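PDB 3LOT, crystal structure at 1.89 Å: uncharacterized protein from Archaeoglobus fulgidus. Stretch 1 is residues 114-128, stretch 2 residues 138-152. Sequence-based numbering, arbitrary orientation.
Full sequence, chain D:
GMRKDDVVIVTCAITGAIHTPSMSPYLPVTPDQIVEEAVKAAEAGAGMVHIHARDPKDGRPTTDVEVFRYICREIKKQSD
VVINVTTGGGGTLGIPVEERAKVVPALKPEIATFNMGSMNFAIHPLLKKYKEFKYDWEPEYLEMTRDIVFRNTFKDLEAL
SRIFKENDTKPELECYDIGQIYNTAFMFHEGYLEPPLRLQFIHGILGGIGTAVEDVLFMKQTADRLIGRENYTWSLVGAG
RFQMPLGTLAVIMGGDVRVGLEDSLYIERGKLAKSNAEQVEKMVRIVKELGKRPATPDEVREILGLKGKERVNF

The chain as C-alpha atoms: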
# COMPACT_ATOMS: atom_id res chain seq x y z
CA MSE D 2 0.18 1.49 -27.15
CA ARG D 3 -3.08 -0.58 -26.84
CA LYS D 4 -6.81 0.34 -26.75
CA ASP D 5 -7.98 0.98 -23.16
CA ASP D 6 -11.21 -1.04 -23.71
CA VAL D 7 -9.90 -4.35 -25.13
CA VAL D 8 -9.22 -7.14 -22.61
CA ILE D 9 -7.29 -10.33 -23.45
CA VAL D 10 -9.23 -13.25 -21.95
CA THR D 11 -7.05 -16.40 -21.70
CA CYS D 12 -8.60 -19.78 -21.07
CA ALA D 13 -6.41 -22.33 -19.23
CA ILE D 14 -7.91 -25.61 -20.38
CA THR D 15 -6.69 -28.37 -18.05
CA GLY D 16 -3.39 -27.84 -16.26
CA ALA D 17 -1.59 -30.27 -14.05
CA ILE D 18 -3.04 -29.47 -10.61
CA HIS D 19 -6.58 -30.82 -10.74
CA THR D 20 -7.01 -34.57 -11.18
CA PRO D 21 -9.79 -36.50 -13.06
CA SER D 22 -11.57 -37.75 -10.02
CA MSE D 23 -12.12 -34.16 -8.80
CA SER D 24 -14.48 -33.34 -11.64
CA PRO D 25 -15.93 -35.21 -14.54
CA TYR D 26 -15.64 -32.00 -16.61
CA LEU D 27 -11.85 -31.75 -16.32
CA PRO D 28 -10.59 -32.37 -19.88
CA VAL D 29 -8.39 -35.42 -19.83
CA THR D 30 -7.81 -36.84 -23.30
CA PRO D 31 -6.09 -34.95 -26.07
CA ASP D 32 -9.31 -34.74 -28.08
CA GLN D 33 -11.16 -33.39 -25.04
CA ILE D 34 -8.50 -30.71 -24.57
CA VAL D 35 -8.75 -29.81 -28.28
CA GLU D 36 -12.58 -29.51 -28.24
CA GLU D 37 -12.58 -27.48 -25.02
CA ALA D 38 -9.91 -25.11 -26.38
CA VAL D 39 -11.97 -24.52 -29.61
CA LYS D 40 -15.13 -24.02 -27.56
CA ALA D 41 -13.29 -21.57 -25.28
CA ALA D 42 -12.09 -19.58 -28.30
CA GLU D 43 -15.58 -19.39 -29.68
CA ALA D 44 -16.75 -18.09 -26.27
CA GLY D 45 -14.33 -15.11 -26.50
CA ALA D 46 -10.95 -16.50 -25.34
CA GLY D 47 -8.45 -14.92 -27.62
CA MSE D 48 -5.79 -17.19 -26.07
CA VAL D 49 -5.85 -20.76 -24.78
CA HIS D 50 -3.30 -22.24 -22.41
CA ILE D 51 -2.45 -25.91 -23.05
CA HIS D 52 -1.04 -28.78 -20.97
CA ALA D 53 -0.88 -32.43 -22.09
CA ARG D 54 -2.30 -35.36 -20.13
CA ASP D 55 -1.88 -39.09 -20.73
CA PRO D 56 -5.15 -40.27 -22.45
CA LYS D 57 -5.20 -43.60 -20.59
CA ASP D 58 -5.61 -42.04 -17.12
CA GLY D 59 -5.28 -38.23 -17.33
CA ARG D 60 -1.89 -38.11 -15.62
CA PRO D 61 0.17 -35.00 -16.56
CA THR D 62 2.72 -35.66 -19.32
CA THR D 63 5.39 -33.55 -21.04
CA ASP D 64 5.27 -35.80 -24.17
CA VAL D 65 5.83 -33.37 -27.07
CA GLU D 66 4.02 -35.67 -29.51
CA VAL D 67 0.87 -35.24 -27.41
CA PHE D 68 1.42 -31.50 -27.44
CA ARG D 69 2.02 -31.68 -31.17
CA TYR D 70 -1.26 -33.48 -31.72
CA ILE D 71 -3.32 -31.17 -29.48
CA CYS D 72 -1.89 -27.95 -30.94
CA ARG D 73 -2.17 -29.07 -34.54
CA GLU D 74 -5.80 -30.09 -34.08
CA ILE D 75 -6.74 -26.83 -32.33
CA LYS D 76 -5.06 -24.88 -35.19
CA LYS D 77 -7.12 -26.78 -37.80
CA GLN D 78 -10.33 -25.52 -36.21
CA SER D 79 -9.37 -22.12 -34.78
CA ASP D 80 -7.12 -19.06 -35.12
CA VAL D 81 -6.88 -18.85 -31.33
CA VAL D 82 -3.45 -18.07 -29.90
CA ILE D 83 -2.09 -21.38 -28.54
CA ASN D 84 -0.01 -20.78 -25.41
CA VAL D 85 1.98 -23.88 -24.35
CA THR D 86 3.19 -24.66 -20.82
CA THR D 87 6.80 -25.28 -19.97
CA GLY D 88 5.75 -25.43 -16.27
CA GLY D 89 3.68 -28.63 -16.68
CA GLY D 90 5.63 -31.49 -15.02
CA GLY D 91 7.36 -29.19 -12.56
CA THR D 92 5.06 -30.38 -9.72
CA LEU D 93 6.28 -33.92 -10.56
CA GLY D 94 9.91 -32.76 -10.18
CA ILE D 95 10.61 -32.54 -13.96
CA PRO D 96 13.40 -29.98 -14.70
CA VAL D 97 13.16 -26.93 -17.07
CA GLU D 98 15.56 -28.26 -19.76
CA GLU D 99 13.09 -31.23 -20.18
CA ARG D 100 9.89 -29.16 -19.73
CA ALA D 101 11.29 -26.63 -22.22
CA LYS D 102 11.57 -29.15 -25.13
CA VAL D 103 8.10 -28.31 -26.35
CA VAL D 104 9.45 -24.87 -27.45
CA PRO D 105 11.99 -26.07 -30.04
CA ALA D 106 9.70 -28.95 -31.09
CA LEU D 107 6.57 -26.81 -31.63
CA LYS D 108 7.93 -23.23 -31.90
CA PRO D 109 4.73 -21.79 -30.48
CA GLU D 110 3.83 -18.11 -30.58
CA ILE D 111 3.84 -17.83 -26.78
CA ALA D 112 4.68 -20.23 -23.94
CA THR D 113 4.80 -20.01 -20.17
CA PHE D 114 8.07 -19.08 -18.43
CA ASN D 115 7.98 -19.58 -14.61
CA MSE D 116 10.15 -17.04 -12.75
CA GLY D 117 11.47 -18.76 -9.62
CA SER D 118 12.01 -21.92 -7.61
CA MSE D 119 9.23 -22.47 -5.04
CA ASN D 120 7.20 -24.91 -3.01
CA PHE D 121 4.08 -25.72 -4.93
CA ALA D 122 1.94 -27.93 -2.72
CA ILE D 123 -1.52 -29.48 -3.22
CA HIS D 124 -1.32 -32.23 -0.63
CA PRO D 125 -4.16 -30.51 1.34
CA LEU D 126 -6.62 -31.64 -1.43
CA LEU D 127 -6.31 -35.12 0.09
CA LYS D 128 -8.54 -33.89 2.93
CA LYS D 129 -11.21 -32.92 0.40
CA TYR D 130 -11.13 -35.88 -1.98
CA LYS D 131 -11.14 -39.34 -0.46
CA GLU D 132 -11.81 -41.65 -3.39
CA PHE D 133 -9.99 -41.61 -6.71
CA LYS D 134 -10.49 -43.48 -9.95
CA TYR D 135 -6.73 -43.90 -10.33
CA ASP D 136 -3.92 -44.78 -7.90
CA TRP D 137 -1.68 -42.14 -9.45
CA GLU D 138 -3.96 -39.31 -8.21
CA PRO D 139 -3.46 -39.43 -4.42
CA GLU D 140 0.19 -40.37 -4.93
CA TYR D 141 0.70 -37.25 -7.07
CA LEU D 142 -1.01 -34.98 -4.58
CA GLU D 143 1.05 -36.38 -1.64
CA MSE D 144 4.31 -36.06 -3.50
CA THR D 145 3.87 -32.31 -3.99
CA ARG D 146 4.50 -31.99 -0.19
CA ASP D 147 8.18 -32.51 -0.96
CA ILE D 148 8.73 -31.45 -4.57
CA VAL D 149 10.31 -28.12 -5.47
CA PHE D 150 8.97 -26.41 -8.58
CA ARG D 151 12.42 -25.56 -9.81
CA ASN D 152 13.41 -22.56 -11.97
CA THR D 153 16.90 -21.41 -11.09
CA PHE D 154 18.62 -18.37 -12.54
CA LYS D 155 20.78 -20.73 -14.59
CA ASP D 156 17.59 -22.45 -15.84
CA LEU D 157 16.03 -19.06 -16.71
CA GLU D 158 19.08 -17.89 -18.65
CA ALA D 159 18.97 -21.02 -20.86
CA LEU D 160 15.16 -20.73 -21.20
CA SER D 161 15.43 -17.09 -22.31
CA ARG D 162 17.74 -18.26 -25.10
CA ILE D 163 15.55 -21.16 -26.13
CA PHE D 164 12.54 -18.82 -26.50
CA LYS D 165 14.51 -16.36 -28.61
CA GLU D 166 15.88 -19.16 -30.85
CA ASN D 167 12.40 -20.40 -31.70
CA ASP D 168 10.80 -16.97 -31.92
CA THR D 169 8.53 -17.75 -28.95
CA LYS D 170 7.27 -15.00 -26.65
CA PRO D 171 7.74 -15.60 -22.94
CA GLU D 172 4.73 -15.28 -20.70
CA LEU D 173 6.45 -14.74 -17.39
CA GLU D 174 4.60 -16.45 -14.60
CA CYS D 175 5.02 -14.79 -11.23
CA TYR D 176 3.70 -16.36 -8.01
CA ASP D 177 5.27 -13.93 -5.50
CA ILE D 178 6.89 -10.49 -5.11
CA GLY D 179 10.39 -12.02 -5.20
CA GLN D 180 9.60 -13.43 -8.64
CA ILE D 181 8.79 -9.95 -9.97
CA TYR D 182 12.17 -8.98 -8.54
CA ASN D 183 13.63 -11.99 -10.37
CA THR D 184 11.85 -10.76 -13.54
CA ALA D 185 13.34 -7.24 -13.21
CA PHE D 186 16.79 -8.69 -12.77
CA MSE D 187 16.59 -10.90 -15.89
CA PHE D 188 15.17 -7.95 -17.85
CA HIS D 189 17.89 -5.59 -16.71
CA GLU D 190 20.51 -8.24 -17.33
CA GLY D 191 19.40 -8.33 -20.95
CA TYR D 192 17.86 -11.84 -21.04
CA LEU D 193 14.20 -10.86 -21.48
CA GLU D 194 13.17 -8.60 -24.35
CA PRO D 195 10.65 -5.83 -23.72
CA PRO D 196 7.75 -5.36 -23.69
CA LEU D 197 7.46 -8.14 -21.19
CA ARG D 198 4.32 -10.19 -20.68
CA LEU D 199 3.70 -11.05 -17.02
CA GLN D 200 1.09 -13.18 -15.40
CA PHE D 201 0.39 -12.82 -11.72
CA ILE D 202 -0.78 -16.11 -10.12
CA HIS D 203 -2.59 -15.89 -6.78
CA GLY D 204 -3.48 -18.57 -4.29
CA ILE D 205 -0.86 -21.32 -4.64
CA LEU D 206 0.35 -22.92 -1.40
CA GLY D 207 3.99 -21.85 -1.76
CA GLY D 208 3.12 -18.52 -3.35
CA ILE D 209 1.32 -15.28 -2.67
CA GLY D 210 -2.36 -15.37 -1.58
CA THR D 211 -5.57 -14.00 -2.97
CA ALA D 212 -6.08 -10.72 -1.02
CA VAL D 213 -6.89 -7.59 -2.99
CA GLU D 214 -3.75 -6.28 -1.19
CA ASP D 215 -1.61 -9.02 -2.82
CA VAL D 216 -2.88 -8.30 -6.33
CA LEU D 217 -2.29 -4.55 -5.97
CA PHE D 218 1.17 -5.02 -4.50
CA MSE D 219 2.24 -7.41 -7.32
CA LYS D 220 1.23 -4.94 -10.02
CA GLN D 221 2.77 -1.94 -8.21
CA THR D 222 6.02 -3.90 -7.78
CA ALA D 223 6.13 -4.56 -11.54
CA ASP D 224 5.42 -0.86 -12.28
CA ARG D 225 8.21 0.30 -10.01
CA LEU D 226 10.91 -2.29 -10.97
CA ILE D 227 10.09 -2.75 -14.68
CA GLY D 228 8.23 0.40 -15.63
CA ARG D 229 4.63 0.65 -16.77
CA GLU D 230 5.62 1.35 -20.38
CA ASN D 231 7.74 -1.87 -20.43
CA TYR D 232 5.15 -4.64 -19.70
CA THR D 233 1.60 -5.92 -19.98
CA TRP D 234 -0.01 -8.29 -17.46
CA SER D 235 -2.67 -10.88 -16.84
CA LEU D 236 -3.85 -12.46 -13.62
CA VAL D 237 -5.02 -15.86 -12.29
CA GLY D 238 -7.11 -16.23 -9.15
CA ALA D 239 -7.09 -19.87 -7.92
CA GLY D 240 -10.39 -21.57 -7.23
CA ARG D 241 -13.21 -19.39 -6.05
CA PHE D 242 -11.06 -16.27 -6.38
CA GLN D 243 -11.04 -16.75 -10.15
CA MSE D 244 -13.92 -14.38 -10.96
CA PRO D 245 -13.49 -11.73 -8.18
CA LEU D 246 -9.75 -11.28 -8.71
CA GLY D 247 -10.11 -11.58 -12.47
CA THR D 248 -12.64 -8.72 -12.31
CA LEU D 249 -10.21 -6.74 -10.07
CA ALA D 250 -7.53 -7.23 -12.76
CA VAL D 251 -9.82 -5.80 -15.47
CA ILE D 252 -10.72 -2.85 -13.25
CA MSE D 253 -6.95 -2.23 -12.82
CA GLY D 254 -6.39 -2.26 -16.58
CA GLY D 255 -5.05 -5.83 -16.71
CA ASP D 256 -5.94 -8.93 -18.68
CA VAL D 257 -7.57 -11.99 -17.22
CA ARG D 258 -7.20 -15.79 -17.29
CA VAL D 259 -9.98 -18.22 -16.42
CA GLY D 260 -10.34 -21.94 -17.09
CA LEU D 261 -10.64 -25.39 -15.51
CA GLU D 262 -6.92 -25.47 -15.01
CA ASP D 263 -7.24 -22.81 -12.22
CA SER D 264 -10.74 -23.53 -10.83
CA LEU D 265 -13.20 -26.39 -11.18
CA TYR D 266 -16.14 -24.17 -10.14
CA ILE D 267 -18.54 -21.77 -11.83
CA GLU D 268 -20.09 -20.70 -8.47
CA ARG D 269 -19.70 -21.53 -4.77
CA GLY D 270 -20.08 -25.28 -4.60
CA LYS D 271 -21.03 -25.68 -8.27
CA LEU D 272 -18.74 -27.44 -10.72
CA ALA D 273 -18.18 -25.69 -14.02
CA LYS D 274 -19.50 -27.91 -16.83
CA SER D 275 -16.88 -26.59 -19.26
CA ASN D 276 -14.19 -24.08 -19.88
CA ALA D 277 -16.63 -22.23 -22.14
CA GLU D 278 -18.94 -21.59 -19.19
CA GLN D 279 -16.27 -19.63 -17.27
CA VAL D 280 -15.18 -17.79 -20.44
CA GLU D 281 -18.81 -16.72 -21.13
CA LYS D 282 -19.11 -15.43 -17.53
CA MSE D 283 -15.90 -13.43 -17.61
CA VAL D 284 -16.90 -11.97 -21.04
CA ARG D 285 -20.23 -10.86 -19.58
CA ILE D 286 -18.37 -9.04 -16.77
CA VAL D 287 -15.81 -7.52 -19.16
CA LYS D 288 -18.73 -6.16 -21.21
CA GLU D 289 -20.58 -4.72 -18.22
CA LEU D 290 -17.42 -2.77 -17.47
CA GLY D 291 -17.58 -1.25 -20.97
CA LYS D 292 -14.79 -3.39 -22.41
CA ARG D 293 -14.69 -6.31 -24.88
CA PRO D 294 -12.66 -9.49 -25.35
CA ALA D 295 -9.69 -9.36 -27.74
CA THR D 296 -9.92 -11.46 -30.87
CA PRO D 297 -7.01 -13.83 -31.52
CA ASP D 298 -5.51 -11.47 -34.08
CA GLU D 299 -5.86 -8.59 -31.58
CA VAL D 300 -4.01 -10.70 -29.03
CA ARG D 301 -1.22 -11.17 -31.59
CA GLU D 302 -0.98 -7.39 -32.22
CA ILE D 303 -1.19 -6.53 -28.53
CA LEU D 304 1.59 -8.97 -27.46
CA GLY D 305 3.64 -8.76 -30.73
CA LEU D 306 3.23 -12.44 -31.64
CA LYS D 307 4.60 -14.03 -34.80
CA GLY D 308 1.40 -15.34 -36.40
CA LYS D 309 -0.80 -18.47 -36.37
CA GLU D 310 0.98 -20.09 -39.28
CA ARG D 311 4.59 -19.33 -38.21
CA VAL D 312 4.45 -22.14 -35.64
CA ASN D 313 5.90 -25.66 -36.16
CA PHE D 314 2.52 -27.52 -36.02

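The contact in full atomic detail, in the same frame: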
# COMPACT_ATOMS: atom_id res chain seq x y z
N PHE D 114 6.69 -19.30 -18.83
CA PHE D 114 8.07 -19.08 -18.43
C PHE D 114 7.99 -18.70 -16.95
O PHE D 114 7.86 -17.53 -16.64
CB PHE D 114 8.62 -17.90 -19.26
CG PHE D 114 10.11 -17.78 -19.30
CD1 PHE D 114 10.82 -17.47 -18.16
CD2 PHE D 114 10.78 -17.92 -20.49
CE1 PHE D 114 12.19 -17.30 -18.21
CE2 PHE D 114 12.16 -17.75 -20.58
CZ PHE D 114 12.89 -17.43 -19.44
N ASN D 115 8.04 -19.72 -16.08
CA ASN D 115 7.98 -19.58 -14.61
C ASN D 115 9.24 -18.98 -13.94
O ASN D 115 10.38 -19.41 -14.19
CB ASN D 115 7.68 -20.92 -14.07
CG ASN D 115 6.35 -21.43 -14.56
OD1 ASN D 115 5.30 -21.03 -14.03
ND2 ASN D 115 6.37 -22.28 -15.62
N MSE D 116 9.04 -17.96 -13.12
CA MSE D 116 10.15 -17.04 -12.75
C MSE D 116 10.81 -17.26 -11.40
O MSE D 116 11.52 -16.37 -10.92
CB MSE D 116 9.64 -15.61 -12.84
CG MSE D 116 9.39 -15.17 -14.21
SE MSE D 116 11.04 -15.06 -15.22
CE MSE D 116 12.17 -14.13 -14.00
N GLY D 117 10.64 -18.42 -10.79
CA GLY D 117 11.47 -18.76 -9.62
C GLY D 117 11.24 -20.15 -9.09
O GLY D 117 10.24 -20.77 -9.44
N SER D 118 12.17 -20.64 -8.27
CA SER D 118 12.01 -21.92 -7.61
C SER D 118 11.08 -21.71 -6.41
O SER D 118 11.12 -20.67 -5.76
CB SER D 118 13.35 -22.48 -7.14
OG SER D 118 14.16 -22.72 -8.23
N MSE D 119 10.20 -22.68 -6.13
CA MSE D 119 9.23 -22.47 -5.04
C MSE D 119 8.68 -23.80 -4.59
O MSE D 119 8.67 -24.75 -5.35
CB MSE D 119 8.07 -21.56 -5.54
CG MSE D 119 7.23 -22.16 -6.63
SE MSE D 119 5.96 -20.97 -7.49
CE MSE D 119 4.65 -20.85 -6.04
N ASN D 120 8.14 -23.85 -3.38
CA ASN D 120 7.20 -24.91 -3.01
C ASN D 120 5.97 -24.68 -3.84
O ASN D 120 5.65 -23.56 -4.19
CB ASN D 120 6.88 -24.89 -1.52
CG ASN D 120 8.10 -25.16 -0.65
OD1 ASN D 120 9.10 -25.70 -1.12
ND2 ASN D 120 8.01 -24.84 0.63
N PHE D 121 5.29 -25.76 -4.17
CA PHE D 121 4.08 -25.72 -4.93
C PHE D 121 3.32 -26.96 -4.53
O PHE D 121 3.51 -27.99 -5.10
CB PHE D 121 4.39 -25.70 -6.43
CG PHE D 121 3.22 -25.32 -7.28
CD1 PHE D 121 1.97 -25.93 -7.10
CD2 PHE D 121 3.35 -24.38 -8.29
CE1 PHE D 121 0.89 -25.58 -7.92
CE2 PHE D 121 2.28 -24.04 -9.10
CZ PHE D 121 1.06 -24.64 -8.91
N ALA D 122 2.49 -26.82 -3.47
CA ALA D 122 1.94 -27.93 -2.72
C ALA D 122 0.42 -27.98 -2.80
O ALA D 122 -0.25 -26.98 -2.57
CB ALA D 122 2.42 -27.83 -1.22
N ILE D 123 -0.09 -29.16 -3.20
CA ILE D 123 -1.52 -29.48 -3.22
C ILE D 123 -1.91 -30.69 -2.40
O ILE D 123 -3.02 -31.18 -2.49
CB ILE D 123 -2.01 -29.65 -4.66
CG1 ILE D 123 -1.27 -30.81 -5.41
CG2 ILE D 123 -1.85 -28.30 -5.37
CD1 ILE D 123 -1.56 -30.82 -6.92
N HIS D 124 -1.00 -31.16 -1.56
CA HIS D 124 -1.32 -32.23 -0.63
C HIS D 124 -2.56 -31.98 0.24
O HIS D 124 -3.20 -32.96 0.60
CB HIS D 124 -0.12 -32.66 0.23
CG HIS D 124 0.39 -31.59 1.15
ND1 HIS D 124 1.18 -30.55 0.71
CD2 HIS D 124 0.24 -31.41 2.48
CE1 HIS D 124 1.47 -29.76 1.73
NE2 HIS D 124 0.93 -30.26 2.82
N PRO D 125 -2.91 -30.71 0.57
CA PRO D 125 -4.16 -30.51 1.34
C PRO D 125 -5.48 -30.99 0.65
O PRO D 125 -6.48 -31.27 1.34
CB PRO D 125 -4.17 -29.00 1.54
CG PRO D 125 -2.71 -28.63 1.56
CD PRO D 125 -2.16 -29.44 0.45
N LEU D 126 -5.48 -31.07 -0.67
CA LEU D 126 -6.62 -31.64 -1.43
C LEU D 126 -6.99 -33.05 -1.04
O LEU D 126 -8.13 -33.47 -1.30
CB LEU D 126 -6.36 -31.59 -2.93
CG LEU D 126 -6.26 -30.17 -3.47
CD1 LEU D 126 -5.85 -30.15 -4.96
CD2 LEU D 126 -7.58 -29.48 -3.20
N LEU D 127 -6.05 -33.78 -0.43
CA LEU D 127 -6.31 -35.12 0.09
C LEU D 127 -7.32 -35.12 1.23
O LEU D 127 -7.89 -36.16 1.56
CB LEU D 127 -5.00 -35.78 0.55
CG LEU D 127 -4.02 -36.19 -0.55
CD1 LEU D 127 -2.69 -36.55 0.04
CD2 LEU D 127 -4.56 -37.36 -1.39
N LYS D 128 -7.54 -33.97 1.87
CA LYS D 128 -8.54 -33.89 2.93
C LYS D 128 -9.92 -33.78 2.31
O LYS D 128 -10.91 -34.12 2.94
CB LYS D 128 -8.27 -32.68 3.83
CG LYS D 128 -6.95 -32.74 4.56
CD LYS D 128 -6.73 -31.54 5.51
CE LYS D 128 -6.57 -30.19 4.79
NZ LYS D 128 -5.56 -29.25 5.45
N GLU D 138 -3.41 -40.60 -8.66
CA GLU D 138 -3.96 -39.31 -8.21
C GLU D 138 -3.53 -38.98 -6.76
O GLU D 138 -2.89 -37.97 -6.55
CB GLU D 138 -5.49 -39.28 -8.36
CG GLU D 138 -5.98 -39.31 -9.82
CD GLU D 138 -7.50 -39.24 -9.92
OE1 GLU D 138 -8.10 -38.15 -9.78
OE2 GLU D 138 -8.10 -40.30 -10.10
N PRO D 139 -3.84 -39.84 -5.77
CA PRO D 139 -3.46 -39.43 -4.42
C PRO D 139 -1.93 -39.47 -4.24
O PRO D 139 -1.36 -38.69 -3.47
CB PRO D 139 -4.16 -40.45 -3.53
CG PRO D 139 -4.37 -41.64 -4.39
CD PRO D 139 -4.64 -41.08 -5.75
N GLU D 140 -1.26 -40.36 -4.93
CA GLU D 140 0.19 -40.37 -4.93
C GLU D 140 0.79 -39.03 -5.42
O GLU D 140 1.69 -38.45 -4.77
CB GLU D 140 0.68 -41.51 -5.78
CG GLU D 140 2.20 -41.50 -5.89
CD GLU D 140 2.78 -42.87 -6.21
OE1 GLU D 140 2.01 -43.75 -6.65
OE2 GLU D 140 4.02 -43.05 -6.00
N TYR D 141 0.29 -38.54 -6.54
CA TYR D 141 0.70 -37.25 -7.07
C TYR D 141 0.49 -36.11 -6.08
O TYR D 141 1.39 -35.28 -5.83
CB TYR D 141 -0.07 -36.97 -8.36
CG TYR D 141 0.06 -35.57 -8.87
CD1 TYR D 141 1.30 -35.06 -9.26
CD2 TYR D 141 -1.05 -34.75 -8.96
CE1 TYR D 141 1.42 -33.75 -9.73
CE2 TYR D 141 -0.95 -33.46 -9.42
CZ TYR D 141 0.28 -32.96 -9.81
OH TYR D 141 0.35 -31.66 -10.27
N LEU D 142 -0.69 -36.06 -5.48
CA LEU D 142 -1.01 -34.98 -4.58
C LEU D 142 -0.07 -35.01 -3.34
O LEU D 142 0.47 -33.98 -2.93
CB LEU D 142 -2.49 -35.07 -4.17
CG LEU D 142 -3.57 -34.98 -5.27
CD1 LEU D 142 -4.93 -35.16 -4.60
CD2 LEU D 142 -3.50 -33.64 -6.04
N GLU D 143 0.12 -36.20 -2.76
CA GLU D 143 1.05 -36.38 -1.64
C GLU D 143 2.48 -35.98 -1.95
O GLU D 143 3.15 -35.35 -1.12
CB GLU D 143 1.07 -37.83 -1.18
CG GLU D 143 2.03 -38.12 -0.03
CD GLU D 143 1.88 -37.19 1.19
OE1 GLU D 143 0.75 -36.70 1.49
OE2 GLU D 143 2.93 -36.91 1.84
N MSE D 144 2.95 -36.36 -3.13
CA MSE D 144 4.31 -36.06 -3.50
C MSE D 144 4.62 -34.60 -3.65
O MSE D 144 5.76 -34.21 -3.40
CB MSE D 144 4.73 -36.86 -4.73
CG MSE D 144 5.02 -38.28 -4.27
SE MSE D 144 5.37 -39.49 -5.70
CE MSE D 144 5.40 -41.27 -4.78
N THR D 145 3.63 -33.78 -3.99
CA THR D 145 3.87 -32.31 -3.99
C THR D 145 4.28 -31.70 -2.62
O THR D 145 4.81 -30.54 -2.55
CB THR D 145 2.67 -31.53 -4.60
OG1 THR D 145 1.52 -31.56 -3.71
CG2 THR D 145 2.30 -32.14 -5.99
N ARG D 146 4.05 -32.44 -1.53
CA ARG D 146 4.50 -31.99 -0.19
C ARG D 146 6.02 -31.83 -0.14
O ARG D 146 6.56 -31.06 0.68
CB ARG D 146 4.04 -32.96 0.88
CG ARG D 146 4.12 -32.50 2.33
CD ARG D 146 4.04 -33.69 3.32
NE ARG D 146 2.75 -34.38 3.21
CZ ARG D 146 1.64 -34.12 3.91
NH1 ARG D 146 1.62 -33.22 4.91
NH2 ARG D 146 0.53 -34.80 3.66
N ASP D 147 6.73 -32.56 -0.99
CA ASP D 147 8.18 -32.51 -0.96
C ASP D 147 8.82 -32.37 -2.34
O ASP D 147 9.93 -32.92 -2.59
CB ASP D 147 8.67 -33.77 -0.28
CG ASP D 147 10.18 -33.76 0.02
OD1 ASP D 147 10.77 -32.74 0.48
OD2 ASP D 147 10.75 -34.84 -0.13
N ILE D 148 8.13 -31.70 -3.26
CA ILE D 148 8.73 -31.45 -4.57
C ILE D 148 8.88 -29.95 -4.80
O ILE D 148 7.93 -29.21 -4.68
CB ILE D 148 7.95 -32.15 -5.72
CG1 ILE D 148 8.33 -33.63 -5.73
CG2 ILE D 148 8.30 -31.57 -7.07
CD1 ILE D 148 7.43 -34.55 -6.54
N VAL D 149 10.09 -29.51 -5.12
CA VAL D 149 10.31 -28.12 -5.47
C VAL D 149 9.95 -27.91 -6.94
O VAL D 149 10.38 -28.66 -7.82
CB VAL D 149 11.77 -27.71 -5.17
CG1 VAL D 149 12.13 -26.38 -5.87
CG2 VAL D 149 11.96 -27.60 -3.62
N PHE D 150 9.18 -26.87 -7.21
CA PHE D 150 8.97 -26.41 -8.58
C PHE D 150 10.15 -25.54 -8.92
O PHE D 150 10.23 -24.39 -8.47
CB PHE D 150 7.68 -25.61 -8.65
CG PHE D 150 7.31 -25.13 -9.99
CD1 PHE D 150 7.52 -25.90 -11.13
CD2 PHE D 150 6.68 -23.89 -10.12
CE1 PHE D 150 7.16 -25.41 -12.40
CE2 PHE D 150 6.29 -23.39 -11.37
CZ PHE D 150 6.54 -24.15 -12.52
N ARG D 151 11.07 -26.08 -9.70
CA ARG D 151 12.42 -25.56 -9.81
C ARG D 151 12.63 -24.68 -11.06
O ARG D 151 12.37 -25.11 -12.19
CB ARG D 151 13.38 -26.75 -9.84
CG ARG D 151 14.88 -26.39 -9.88
CD ARG D 151 15.71 -27.48 -10.50
NE ARG D 151 17.12 -27.09 -10.46
CZ ARG D 151 17.90 -27.22 -9.40
NH1 ARG D 151 17.43 -27.76 -8.26
NH2 ARG D 151 19.17 -26.83 -9.46
N ASN D 152 13.11 -23.45 -10.85
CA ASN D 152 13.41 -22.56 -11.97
C ASN D 152 14.53 -21.63 -11.51
O ASN D 152 14.28 -20.51 -11.07
CB ASN D 152 12.16 -21.77 -12.42
CG ASN D 152 10.93 -22.67 -12.69
OD1 ASN D 152 10.75 -23.15 -13.83
ND2 ASN D 152 10.04 -22.87 -11.66
O HOH W 1 11.22 -21.56 -15.73
O HOH W 2 6.06 -28.34 -3.03
O HOH W 3 5.26 -29.57 -6.36

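The two stretches run antiparallel and bury 1036 Å², joined by hydrogen bonds and by side chains packed along their length. Met119 and Phe150 exchange backbone hydrogen bonds, Met119 N to Phe150 O and Phe150 N to Met119 O, both 2.9 Å. Beside them Asn152 N donates to Ser118 OG (2.9 Å) and Asn152 ND2 to Gly117 O (3.1 Å), each side chain bonding to the opposing backbone.

Phe150, the residue most covered here, is the main bump. Its ring fits among Asn115, Met119 and Phe121: Asn115 CG lies 3.4 Å from Phe150 CZ and Met119 CG 3.9 Å from Phe150 CD2, both at the ring's edge, while Phe121 turns its edge toward the Phe150 face, the planes at 89°.

Around Phe121 and Ile148 the backbones bow apart before closing again, and water 2 bridges the gap, accepting from Phe121 N and donating to Thr145 O and Ile148 O. Thr145 OG1 accepts from Ile123 N (2.9 Å) while donating to Leu142 O (2.8 Å), a double role suited to a hydroxyl.

Leu142 projects between Ile123 and Leu127; its CD2 meets Ile123 CD1 at 3.5 Å, its CD1 Leu127 CD2 at 3.9 Å. The fork of a leucine suits the spot, one methyl for each neighbour. Arg146, salt-bridged to Glu143, lays its CG over the His124 ring.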